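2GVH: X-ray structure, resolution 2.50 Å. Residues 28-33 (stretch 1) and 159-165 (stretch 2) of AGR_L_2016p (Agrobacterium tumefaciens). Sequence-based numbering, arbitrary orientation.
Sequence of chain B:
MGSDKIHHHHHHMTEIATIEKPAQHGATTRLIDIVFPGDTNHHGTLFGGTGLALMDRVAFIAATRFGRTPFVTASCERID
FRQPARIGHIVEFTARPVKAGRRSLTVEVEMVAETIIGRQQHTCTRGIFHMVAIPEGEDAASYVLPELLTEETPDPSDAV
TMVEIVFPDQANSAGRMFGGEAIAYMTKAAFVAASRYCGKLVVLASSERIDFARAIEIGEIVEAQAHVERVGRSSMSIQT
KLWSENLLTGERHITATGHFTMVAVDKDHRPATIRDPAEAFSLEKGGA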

# COMPACT_ATOMS: atom_id res chain seq x y z
N THR B 28 4.96 19.88 -18.95
CA THR B 28 4.62 19.82 -17.54
C THR B 28 3.86 18.53 -17.21
O THR B 28 2.88 18.20 -17.87
CB THR B 28 3.79 21.03 -17.09
OG1 THR B 28 4.48 22.22 -17.49
CG2 THR B 28 3.63 21.06 -15.56
N THR B 29 4.34 17.81 -16.20
CA THR B 29 3.70 16.59 -15.73
C THR B 29 3.02 16.84 -14.39
O THR B 29 3.63 17.37 -13.46
CB THR B 29 4.73 15.49 -15.55
OG1 THR B 29 5.42 15.27 -16.78
CG2 THR B 29 4.06 14.20 -15.13
N ARG B 30 1.77 16.44 -14.27
CA ARG B 30 1.03 16.67 -13.04
C ARG B 30 0.59 15.38 -12.40
O ARG B 30 0.17 14.48 -13.10
CB ARG B 30 -0.16 17.59 -13.33
CG ARG B 30 0.22 18.63 -14.39
CD ARG B 30 -0.96 19.40 -14.97
NE ARG B 30 -1.00 20.71 -14.34
CZ ARG B 30 -0.45 21.78 -14.87
NH1 ARG B 30 0.16 21.70 -16.04
NH2 ARG B 30 -0.51 22.93 -14.23
N LEU B 31 0.72 15.30 -11.08
CA LEU B 31 0.32 14.13 -10.29
C LEU B 31 -0.52 14.65 -9.13
O LEU B 31 -0.11 15.56 -8.43
CB LEU B 31 1.56 13.46 -9.71
CG LEU B 31 1.47 12.12 -8.98
CD1 LEU B 31 2.77 11.36 -9.21
CD2 LEU B 31 1.20 12.27 -7.46
N ILE B 32 -1.68 14.05 -8.89
CA ILE B 32 -2.63 14.63 -8.00
C ILE B 32 -3.03 13.63 -6.94
O ILE B 32 -3.37 12.50 -7.26
CB ILE B 32 -3.88 15.17 -8.74
CG1 ILE B 32 -3.49 16.45 -9.46
CG2 ILE B 32 -4.91 15.55 -7.76
CD1 ILE B 32 -4.51 17.03 -10.41
N ASP B 33 -2.97 14.04 -5.68
CA ASP B 33 -3.42 13.21 -4.59
C ASP B 33 -4.46 13.93 -3.74
O ASP B 33 -4.39 15.11 -3.52
CB ASP B 33 -2.26 12.81 -3.72
CG ASP B 33 -2.59 11.63 -2.80
OD1 ASP B 33 -3.65 10.95 -2.99
OD2 ASP B 33 -1.80 11.37 -1.85
N ALA B 159 -9.97 20.92 -18.66
CA ALA B 159 -9.75 19.50 -18.40
C ALA B 159 -8.54 19.25 -17.52
O ALA B 159 -7.43 19.74 -17.83
CB ALA B 159 -9.58 18.75 -19.72
N VAL B 160 -8.76 18.51 -16.44
CA VAL B 160 -7.70 17.88 -15.67
C VAL B 160 -6.94 16.83 -16.49
O VAL B 160 -7.58 15.92 -17.03
CB VAL B 160 -8.31 17.06 -14.47
CG1 VAL B 160 -7.24 16.65 -13.59
CG2 VAL B 160 -9.29 17.91 -13.67
N THR B 161 -5.61 16.91 -16.53
CA THR B 161 -4.75 15.88 -17.14
C THR B 161 -3.77 15.42 -16.07
O THR B 161 -2.92 16.18 -15.67
CB THR B 161 -3.89 16.49 -18.27
OG1 THR B 161 -4.75 17.01 -19.29
CG2 THR B 161 -2.85 15.47 -18.86
N MSE B 162 -3.87 14.18 -15.59
CA MSE B 162 -2.98 13.74 -14.50
C MSE B 162 -2.38 12.38 -14.74
O MSE B 162 -3.02 11.53 -15.36
CB MSE B 162 -3.71 13.80 -13.17
CG MSE B 162 -4.69 12.63 -12.96
SE MSE B 162 -5.86 12.90 -11.30
CE MSE B 162 -6.73 14.02 -12.09
N VAL B 163 -1.16 12.16 -14.26
CA VAL B 163 -0.48 10.86 -14.42
C VAL B 163 -0.20 10.18 -13.08
O VAL B 163 -0.31 10.79 -12.03
CB VAL B 163 0.84 10.96 -15.23
CG1 VAL B 163 0.66 11.75 -16.49
CG2 VAL B 163 1.89 11.59 -14.39
N GLU B 164 0.16 8.92 -13.14
CA GLU B 164 0.58 8.15 -11.97
C GLU B 164 1.32 6.96 -12.55
O GLU B 164 1.12 6.59 -13.72
CB GLU B 164 -0.62 7.69 -11.14
CG GLU B 164 -0.27 6.98 -9.80
CD GLU B 164 0.89 7.62 -9.02
OE1 GLU B 164 2.07 7.41 -9.38
OE2 GLU B 164 0.62 8.34 -8.03
N ILE B 165 2.18 6.35 -11.75
CA ILE B 165 2.87 5.15 -12.19
C ILE B 165 2.02 3.97 -11.82
O ILE B 165 1.22 4.06 -10.89
CB ILE B 165 4.21 5.04 -11.52
CG1 ILE B 165 5.15 6.03 -12.17
CG2 ILE B 165 4.80 3.64 -11.69
CD1 ILE B 165 6.24 6.45 -11.26

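Two strands that cross steeply cannot zip together along their length; they can touch closely only near the crossing, and side chains must supply the rest of the contact. The strands 29-33 and 160-165 of AGR_L_2016p illustrate the principle. Their directions differ by 80° and their axes approach to 4.8 Å, so a single backbone hydrogen bond joins them, and the two stretches together bury 375 Å².

Val163, with 64 Å² covered, stands at the center of the account. Its N donates to Arg30 O at 2.9 Å, with an angle of 171° at the hydrogen, a nearly straight and therefore favorable bond. The same carbonyl receives a second, softer approach from the preceding residue: Met162 CA lies 3.5 Å from Arg30 O, and the angle of 132° marks a more bent CA-H...O contact. The side chain of Val163 contributes separately, its CG2 meeting Thr29 CG2 at 3.5 Å, a close methyl-to-methyl approach.

Ile32, covered over 56 Å², works without any polar link to the other strand. Its CB rests 4.0 Å from SE of Met162, a selenomethionine, while its CD1 reaches Val160 CG1 at 4.2 Å. One branched side chain thus spans two residues that alternate along the opposing strand, as apolar packing, with its loose directional demands, readily allows.

Leu31 loses 54 Å², as does Arg30. The CA-to-CB bond of Leu31 points sideways, yet the end of its side chain comes nearer: Leu31 CG lies 3.8 Å from Val163 O and Leu31 CD1 3.9 Å from Glu164 OE2. These are van der Waals contacts, since a leucine carbon offers no polar hydrogen; the carboxylate of Glu164 finds its hydrogen bonds otherwise, OE1 accepting from Ile165 N at 2.6 Å.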